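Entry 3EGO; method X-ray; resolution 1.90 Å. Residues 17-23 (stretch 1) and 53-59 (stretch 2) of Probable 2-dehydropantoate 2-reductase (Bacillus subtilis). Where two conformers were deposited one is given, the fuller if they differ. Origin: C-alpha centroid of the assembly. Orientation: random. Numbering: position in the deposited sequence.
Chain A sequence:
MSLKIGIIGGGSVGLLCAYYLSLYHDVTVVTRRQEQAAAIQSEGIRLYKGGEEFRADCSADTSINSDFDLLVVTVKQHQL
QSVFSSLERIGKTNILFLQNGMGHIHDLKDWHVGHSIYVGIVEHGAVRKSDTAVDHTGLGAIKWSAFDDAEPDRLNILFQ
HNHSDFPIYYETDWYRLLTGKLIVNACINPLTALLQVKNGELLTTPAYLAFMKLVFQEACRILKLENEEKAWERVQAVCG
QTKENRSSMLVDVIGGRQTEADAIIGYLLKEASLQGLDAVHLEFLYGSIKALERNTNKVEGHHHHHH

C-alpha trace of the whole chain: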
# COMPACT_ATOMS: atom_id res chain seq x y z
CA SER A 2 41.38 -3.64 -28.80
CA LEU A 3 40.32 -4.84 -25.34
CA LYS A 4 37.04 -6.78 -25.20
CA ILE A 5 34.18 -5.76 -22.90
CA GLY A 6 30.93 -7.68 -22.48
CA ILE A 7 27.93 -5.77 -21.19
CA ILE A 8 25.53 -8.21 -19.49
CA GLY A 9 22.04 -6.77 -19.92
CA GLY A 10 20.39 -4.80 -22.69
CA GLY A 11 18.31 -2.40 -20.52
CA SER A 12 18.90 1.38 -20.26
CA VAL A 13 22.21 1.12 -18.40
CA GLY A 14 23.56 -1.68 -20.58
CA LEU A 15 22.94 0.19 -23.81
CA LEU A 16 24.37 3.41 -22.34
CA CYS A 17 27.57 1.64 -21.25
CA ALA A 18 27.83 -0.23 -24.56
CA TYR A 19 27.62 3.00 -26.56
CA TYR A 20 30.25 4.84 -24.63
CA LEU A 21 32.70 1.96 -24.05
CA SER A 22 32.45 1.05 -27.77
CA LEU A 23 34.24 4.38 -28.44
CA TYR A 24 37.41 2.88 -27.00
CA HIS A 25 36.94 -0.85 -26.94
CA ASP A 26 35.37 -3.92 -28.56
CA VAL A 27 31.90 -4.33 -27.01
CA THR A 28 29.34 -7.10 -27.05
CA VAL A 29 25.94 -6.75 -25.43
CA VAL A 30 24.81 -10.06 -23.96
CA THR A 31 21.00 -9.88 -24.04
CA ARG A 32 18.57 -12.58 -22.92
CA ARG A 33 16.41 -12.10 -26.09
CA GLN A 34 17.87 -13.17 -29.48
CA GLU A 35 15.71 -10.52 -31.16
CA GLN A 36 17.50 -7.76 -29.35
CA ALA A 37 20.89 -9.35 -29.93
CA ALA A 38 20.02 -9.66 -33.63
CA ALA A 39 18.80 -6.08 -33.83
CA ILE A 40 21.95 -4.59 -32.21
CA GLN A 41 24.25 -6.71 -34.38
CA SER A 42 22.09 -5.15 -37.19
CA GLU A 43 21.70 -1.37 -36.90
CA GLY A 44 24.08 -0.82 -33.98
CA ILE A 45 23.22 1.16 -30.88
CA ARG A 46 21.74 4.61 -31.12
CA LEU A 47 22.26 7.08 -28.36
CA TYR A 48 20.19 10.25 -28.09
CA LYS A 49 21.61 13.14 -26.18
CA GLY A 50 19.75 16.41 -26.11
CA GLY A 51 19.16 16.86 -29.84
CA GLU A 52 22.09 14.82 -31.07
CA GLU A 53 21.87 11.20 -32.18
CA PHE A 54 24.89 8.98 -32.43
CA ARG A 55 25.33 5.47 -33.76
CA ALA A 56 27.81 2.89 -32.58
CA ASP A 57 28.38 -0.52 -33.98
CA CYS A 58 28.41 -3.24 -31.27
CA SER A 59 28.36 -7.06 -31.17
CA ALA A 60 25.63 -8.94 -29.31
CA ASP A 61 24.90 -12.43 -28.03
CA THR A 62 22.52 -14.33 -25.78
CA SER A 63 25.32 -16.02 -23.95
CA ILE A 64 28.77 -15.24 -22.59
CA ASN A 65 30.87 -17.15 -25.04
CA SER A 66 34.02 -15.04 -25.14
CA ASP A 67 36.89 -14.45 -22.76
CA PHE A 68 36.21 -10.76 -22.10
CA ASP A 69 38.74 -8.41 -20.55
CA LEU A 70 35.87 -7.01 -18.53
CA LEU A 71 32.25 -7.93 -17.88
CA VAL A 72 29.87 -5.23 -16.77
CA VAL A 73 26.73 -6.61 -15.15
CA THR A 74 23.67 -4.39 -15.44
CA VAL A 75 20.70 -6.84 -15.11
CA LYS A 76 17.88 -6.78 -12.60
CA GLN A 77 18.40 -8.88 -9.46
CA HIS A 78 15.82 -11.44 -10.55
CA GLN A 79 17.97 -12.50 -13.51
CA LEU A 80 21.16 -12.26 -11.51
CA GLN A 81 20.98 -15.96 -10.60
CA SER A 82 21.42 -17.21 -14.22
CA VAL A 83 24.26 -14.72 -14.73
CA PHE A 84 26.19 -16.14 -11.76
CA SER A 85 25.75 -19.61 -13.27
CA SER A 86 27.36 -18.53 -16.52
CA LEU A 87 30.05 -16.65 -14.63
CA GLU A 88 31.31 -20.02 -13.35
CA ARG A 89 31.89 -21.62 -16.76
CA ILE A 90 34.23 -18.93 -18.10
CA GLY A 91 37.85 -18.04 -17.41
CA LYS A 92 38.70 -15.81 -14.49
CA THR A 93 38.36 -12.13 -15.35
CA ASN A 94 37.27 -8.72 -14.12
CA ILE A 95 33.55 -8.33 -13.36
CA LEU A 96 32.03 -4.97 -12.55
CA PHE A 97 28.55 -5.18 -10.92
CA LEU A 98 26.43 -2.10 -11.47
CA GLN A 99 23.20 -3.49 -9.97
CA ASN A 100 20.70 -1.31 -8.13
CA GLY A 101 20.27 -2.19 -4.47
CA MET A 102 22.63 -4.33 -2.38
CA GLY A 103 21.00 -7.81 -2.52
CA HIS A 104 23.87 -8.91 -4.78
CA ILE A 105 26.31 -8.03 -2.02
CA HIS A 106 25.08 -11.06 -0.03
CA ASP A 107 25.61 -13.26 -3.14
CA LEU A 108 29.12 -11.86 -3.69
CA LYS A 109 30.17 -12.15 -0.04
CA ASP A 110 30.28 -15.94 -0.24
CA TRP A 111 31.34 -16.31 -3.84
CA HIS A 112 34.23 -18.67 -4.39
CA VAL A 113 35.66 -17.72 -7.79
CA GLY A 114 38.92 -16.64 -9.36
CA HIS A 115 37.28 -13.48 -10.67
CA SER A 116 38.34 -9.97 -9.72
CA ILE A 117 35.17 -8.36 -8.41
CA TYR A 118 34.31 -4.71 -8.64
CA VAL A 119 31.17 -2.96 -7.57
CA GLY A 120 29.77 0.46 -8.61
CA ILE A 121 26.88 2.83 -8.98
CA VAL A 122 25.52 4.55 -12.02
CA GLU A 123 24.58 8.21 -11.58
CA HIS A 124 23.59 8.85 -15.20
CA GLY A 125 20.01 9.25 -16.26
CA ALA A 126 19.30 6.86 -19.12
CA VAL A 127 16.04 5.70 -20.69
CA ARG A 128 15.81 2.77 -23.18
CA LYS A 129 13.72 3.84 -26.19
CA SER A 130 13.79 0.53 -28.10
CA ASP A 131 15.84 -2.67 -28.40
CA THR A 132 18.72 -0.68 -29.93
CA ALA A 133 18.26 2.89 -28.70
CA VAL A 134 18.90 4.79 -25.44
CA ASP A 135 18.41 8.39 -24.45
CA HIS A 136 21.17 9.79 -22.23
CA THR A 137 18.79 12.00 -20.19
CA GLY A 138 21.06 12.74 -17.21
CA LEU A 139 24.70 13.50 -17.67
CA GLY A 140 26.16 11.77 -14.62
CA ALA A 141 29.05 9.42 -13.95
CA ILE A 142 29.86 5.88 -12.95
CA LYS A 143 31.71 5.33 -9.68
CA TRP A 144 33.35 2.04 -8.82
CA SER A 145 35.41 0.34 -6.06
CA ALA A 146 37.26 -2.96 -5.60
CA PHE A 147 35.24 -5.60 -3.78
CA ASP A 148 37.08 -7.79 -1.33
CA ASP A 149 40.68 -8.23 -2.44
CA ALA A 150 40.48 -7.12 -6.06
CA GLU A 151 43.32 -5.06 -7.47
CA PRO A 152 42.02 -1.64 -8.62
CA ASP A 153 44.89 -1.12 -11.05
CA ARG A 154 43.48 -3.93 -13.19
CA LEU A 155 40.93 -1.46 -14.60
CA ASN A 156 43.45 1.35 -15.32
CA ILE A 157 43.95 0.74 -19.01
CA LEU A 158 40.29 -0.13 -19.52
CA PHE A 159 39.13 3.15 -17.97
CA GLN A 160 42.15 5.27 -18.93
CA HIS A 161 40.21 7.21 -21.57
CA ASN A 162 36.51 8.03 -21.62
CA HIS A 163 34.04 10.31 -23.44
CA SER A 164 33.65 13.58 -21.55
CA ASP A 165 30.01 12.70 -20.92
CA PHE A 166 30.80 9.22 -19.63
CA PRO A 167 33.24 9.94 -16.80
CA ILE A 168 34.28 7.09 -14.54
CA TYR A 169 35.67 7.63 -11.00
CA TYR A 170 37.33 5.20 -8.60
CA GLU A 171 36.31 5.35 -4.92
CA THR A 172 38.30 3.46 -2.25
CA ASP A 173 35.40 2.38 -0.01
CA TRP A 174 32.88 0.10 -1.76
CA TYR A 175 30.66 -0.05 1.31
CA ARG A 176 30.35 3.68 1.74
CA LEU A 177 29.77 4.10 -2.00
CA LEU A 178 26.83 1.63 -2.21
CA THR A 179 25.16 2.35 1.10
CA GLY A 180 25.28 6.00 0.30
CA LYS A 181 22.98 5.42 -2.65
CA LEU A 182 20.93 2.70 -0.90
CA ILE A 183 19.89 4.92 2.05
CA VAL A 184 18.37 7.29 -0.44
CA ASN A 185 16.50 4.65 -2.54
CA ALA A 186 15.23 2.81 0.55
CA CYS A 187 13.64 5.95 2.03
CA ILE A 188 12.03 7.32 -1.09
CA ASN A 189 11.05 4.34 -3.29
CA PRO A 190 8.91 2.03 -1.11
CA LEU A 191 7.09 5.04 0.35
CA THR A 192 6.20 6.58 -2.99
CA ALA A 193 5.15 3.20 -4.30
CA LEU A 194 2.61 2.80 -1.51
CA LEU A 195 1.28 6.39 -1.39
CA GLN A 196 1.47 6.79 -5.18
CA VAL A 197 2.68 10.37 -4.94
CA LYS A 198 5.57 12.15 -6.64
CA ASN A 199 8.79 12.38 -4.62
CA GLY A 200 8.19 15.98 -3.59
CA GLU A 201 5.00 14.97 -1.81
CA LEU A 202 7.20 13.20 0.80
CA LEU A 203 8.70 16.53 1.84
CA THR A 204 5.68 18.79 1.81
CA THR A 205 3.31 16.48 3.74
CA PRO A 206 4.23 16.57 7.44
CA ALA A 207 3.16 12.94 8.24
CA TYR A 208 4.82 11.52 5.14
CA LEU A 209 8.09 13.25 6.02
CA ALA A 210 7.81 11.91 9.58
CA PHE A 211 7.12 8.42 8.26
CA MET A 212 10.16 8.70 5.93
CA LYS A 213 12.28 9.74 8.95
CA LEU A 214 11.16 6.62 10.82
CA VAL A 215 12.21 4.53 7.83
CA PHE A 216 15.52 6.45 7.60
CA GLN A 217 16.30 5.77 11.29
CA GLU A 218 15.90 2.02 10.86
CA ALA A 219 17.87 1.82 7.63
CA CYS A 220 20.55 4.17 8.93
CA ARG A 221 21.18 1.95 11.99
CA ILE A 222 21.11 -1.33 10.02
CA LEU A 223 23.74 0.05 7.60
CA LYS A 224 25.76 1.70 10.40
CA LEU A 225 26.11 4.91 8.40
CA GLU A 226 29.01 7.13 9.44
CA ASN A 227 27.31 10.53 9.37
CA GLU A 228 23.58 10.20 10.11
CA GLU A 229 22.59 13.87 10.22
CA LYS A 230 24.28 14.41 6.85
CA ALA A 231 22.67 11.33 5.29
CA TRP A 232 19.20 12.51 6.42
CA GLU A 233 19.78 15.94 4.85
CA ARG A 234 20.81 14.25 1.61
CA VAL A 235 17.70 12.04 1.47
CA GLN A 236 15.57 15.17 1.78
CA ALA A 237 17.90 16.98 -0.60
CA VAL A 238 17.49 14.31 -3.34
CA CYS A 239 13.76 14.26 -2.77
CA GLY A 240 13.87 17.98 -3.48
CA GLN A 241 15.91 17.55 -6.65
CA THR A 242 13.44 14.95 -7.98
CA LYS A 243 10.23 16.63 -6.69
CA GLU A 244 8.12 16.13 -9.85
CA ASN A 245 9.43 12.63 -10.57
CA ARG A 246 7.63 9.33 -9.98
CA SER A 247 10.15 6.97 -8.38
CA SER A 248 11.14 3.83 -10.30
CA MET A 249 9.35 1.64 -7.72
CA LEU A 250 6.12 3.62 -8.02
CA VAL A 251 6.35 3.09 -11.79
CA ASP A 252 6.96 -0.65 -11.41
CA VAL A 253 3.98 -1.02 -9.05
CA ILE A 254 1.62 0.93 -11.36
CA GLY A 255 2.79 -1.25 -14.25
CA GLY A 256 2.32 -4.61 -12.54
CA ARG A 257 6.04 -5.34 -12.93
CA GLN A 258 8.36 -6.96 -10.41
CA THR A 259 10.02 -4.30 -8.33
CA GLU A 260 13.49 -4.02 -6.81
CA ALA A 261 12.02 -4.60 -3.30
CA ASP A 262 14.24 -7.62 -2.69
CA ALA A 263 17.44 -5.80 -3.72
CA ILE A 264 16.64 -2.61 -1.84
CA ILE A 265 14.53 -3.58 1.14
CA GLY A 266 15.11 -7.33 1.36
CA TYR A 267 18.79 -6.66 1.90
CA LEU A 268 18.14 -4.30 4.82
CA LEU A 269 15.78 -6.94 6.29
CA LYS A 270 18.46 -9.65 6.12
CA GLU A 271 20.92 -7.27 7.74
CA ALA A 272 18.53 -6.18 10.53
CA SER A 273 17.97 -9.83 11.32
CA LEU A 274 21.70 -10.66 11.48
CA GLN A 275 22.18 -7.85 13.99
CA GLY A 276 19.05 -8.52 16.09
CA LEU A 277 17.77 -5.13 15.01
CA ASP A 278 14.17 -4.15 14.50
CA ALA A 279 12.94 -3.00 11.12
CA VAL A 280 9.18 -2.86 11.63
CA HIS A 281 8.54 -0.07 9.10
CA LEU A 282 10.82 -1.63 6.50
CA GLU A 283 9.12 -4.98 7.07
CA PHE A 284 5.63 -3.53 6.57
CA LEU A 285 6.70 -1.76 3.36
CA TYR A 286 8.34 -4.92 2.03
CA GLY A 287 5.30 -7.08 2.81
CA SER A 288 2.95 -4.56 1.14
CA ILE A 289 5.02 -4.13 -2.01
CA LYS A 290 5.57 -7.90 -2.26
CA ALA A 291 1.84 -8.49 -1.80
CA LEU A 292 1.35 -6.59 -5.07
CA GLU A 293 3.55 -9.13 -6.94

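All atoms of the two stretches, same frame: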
# COMPACT_ATOMS: atom_id res chain seq x y z
N CYS A 17 26.17 2.03 -21.41
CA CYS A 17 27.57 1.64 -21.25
C CYS A 17 28.14 1.11 -22.57
O CYS A 17 29.28 1.36 -22.91
CB CYS A 17 27.69 0.51 -20.20
SG CYS A 17 27.35 1.06 -18.50
N ALA A 18 27.33 0.35 -23.30
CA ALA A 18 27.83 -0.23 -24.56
C ALA A 18 28.17 0.89 -25.54
O ALA A 18 29.21 0.85 -26.15
CB ALA A 18 26.75 -1.16 -25.16
N TYR A 19 27.31 1.91 -25.66
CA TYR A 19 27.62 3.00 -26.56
C TYR A 19 28.98 3.67 -26.21
O TYR A 19 29.91 3.83 -27.04
CB TYR A 19 26.50 4.06 -26.59
CG TYR A 19 26.99 5.20 -27.47
CD1 TYR A 19 26.96 5.09 -28.87
CD2 TYR A 19 27.59 6.33 -26.91
CE1 TYR A 19 27.47 6.10 -29.66
CE2 TYR A 19 28.10 7.32 -27.68
CZ TYR A 19 28.05 7.18 -29.07
OH TYR A 19 28.57 8.19 -29.84
N TYR A 20 29.13 4.04 -24.96
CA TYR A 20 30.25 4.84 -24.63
C TYR A 20 31.53 4.04 -24.58
O TYR A 20 32.59 4.57 -24.95
CB TYR A 20 29.99 5.63 -23.33
CG TYR A 20 29.13 6.85 -23.51
CD1 TYR A 20 27.83 6.89 -23.01
CD2 TYR A 20 29.64 7.99 -24.13
CE1 TYR A 20 27.05 8.02 -23.13
CE2 TYR A 20 28.88 9.12 -24.25
CZ TYR A 20 27.57 9.13 -23.75
OH TYR A 20 26.78 10.28 -23.86
N LEU A 21 31.47 2.79 -24.12
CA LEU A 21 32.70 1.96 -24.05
C LEU A 21 33.13 1.50 -25.46
O LEU A 21 34.32 1.35 -25.73
CB LEU A 21 32.52 0.75 -23.12
CG LEU A 21 32.32 1.16 -21.64
CD1 LEU A 21 31.86 -0.04 -20.75
CD2 LEU A 21 33.63 1.81 -21.12
N SER A 22 32.16 1.36 -26.36
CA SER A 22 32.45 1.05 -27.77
C SER A 22 33.34 2.12 -28.43
O SER A 22 34.00 1.83 -29.44
CB SER A 22 31.16 0.93 -28.56
OG SER A 22 30.73 2.21 -28.99
N LEU A 23 33.38 3.33 -27.89
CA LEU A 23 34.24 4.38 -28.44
C LEU A 23 35.71 4.09 -28.27
O LEU A 23 36.51 4.70 -28.96
CB LEU A 23 33.94 5.76 -27.84
CG LEU A 23 32.50 6.29 -28.00
CD1 LEU A 23 32.34 7.55 -27.17
CD2 LEU A 23 32.19 6.61 -29.44
N GLU A 53 22.04 12.65 -32.13
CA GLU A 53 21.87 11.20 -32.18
C GLU A 53 23.12 10.61 -32.72
O GLU A 53 23.57 10.97 -33.82
CB GLU A 53 20.72 10.80 -33.10
CG GLU A 53 19.38 11.10 -32.59
CD GLU A 53 18.27 10.59 -33.53
OE1 GLU A 53 18.48 9.58 -34.27
OE2 GLU A 53 17.19 11.20 -33.49
N PHE A 54 23.68 9.66 -31.99
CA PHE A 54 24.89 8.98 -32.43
C PHE A 54 24.59 7.52 -32.70
O PHE A 54 23.63 6.97 -32.16
CB PHE A 54 25.97 9.09 -31.35
CG PHE A 54 26.25 10.50 -30.94
CD1 PHE A 54 27.17 11.27 -31.66
CD2 PHE A 54 25.52 11.11 -29.91
CE1 PHE A 54 27.39 12.58 -31.32
CE2 PHE A 54 25.75 12.43 -29.57
CZ PHE A 54 26.71 13.15 -30.27
N ARG A 55 25.41 6.91 -33.54
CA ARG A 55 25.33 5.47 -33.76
C ARG A 55 26.66 4.82 -33.50
O ARG A 55 27.73 5.34 -33.88
CB ARG A 55 24.87 5.14 -35.22
CG ARG A 55 24.72 3.64 -35.40
CD ARG A 55 25.24 3.17 -36.75
NE ARG A 55 24.30 3.41 -37.84
CZ ARG A 55 23.88 2.48 -38.70
NH1 ARG A 55 23.05 2.82 -39.66
NH2 ARG A 55 24.30 1.22 -38.62
N ALA A 56 26.62 3.70 -32.81
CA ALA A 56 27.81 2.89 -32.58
C ALA A 56 27.56 1.47 -33.00
O ALA A 56 26.56 0.86 -32.66
CB ALA A 56 28.22 2.90 -31.07
N ASP A 57 28.52 0.88 -33.68
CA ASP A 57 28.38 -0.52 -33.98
C ASP A 57 28.93 -1.39 -32.81
O ASP A 57 29.89 -1.02 -32.13
CB ASP A 57 28.85 -0.73 -35.44
CG ASP A 57 28.17 0.31 -36.42
OD1 ASP A 57 26.90 0.43 -36.47
OD2 ASP A 57 28.90 1.04 -37.14
N CYS A 58 28.21 -2.45 -32.48
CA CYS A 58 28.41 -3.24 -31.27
C CYS A 58 28.10 -4.70 -31.63
O CYS A 58 27.21 -4.92 -32.43
CB CYS A 58 27.38 -2.74 -30.23
SG CYS A 58 27.50 -3.34 -28.58
N SER A 59 28.78 -5.66 -31.01
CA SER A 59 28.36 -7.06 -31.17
C SER A 59 27.32 -7.39 -30.10
O SER A 59 27.13 -6.62 -29.15
CB SER A 59 29.54 -8.04 -31.08
OG SER A 59 30.56 -7.63 -31.97

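A helix and a strand pack here through a small, mainly apolar contact, built around the ring of Tyr-19 and the methyl of Ala-56, with no hydrogen bond passing between the two stretches. The helix of stretch 1 and the strand of stretch 2, each beginning earlier in the chain, cross at 74°, with the axes 8.8 Å apart at closest approach; together the stretches bury 273 Å². Alternation along the extended chain sets the pattern: Phe-54, Ala-56 and Cys-58 direct CA-to-CB toward the helix, while Arg-55 and Asp-57 direct theirs away. Ala-56 is where the backbones come close, its CA 6.0 Å from the CA of Tyr-19, and its small side chain fits that spacing. Ala-56 CB lies 3.4 Å from Tyr-19 CD1 and 3.3 Å from Ser-22 OG, so a single methyl touches two residues about one helical turn apart. The CA-to-CB bond of Tyr-19 points sideways to stretch 2, but the end of its side chain comes nearer: the t rotamer (chi1 175°) brings the ring up to the strand, with Tyr-19 CZ 3.6 Å and OH 3.1 Å from Phe-54 CB. The backbone of Arg-55 meets this ring at its edge, Arg-55 C lying 4.1 Å from Tyr-19 CE1. Beyond CB, the Phe-54 side chain leads away from the helix, though Phe-54 CG still lies 3.5 Å from Tyr-19 OH. Ser-22 faces the strand, yet its hydroxyl is satisfied within stretch 1: in the p rotamer, Ser-22 OG donates to Tyr-19 O at 2.7 Å, which lets a polar side chain sit against the Ala-56 methyl. Farther along, Ala-18 CB and Cys-58 SG meet at 4.1 Å, an ordinary apolar contact between two buried, compact side chains. On the exposed side of stretch 2, Arg-55 NH2 and Asp-57 OD1 form a salt bridge at 3.5 Å, with a weak hydrogen bond.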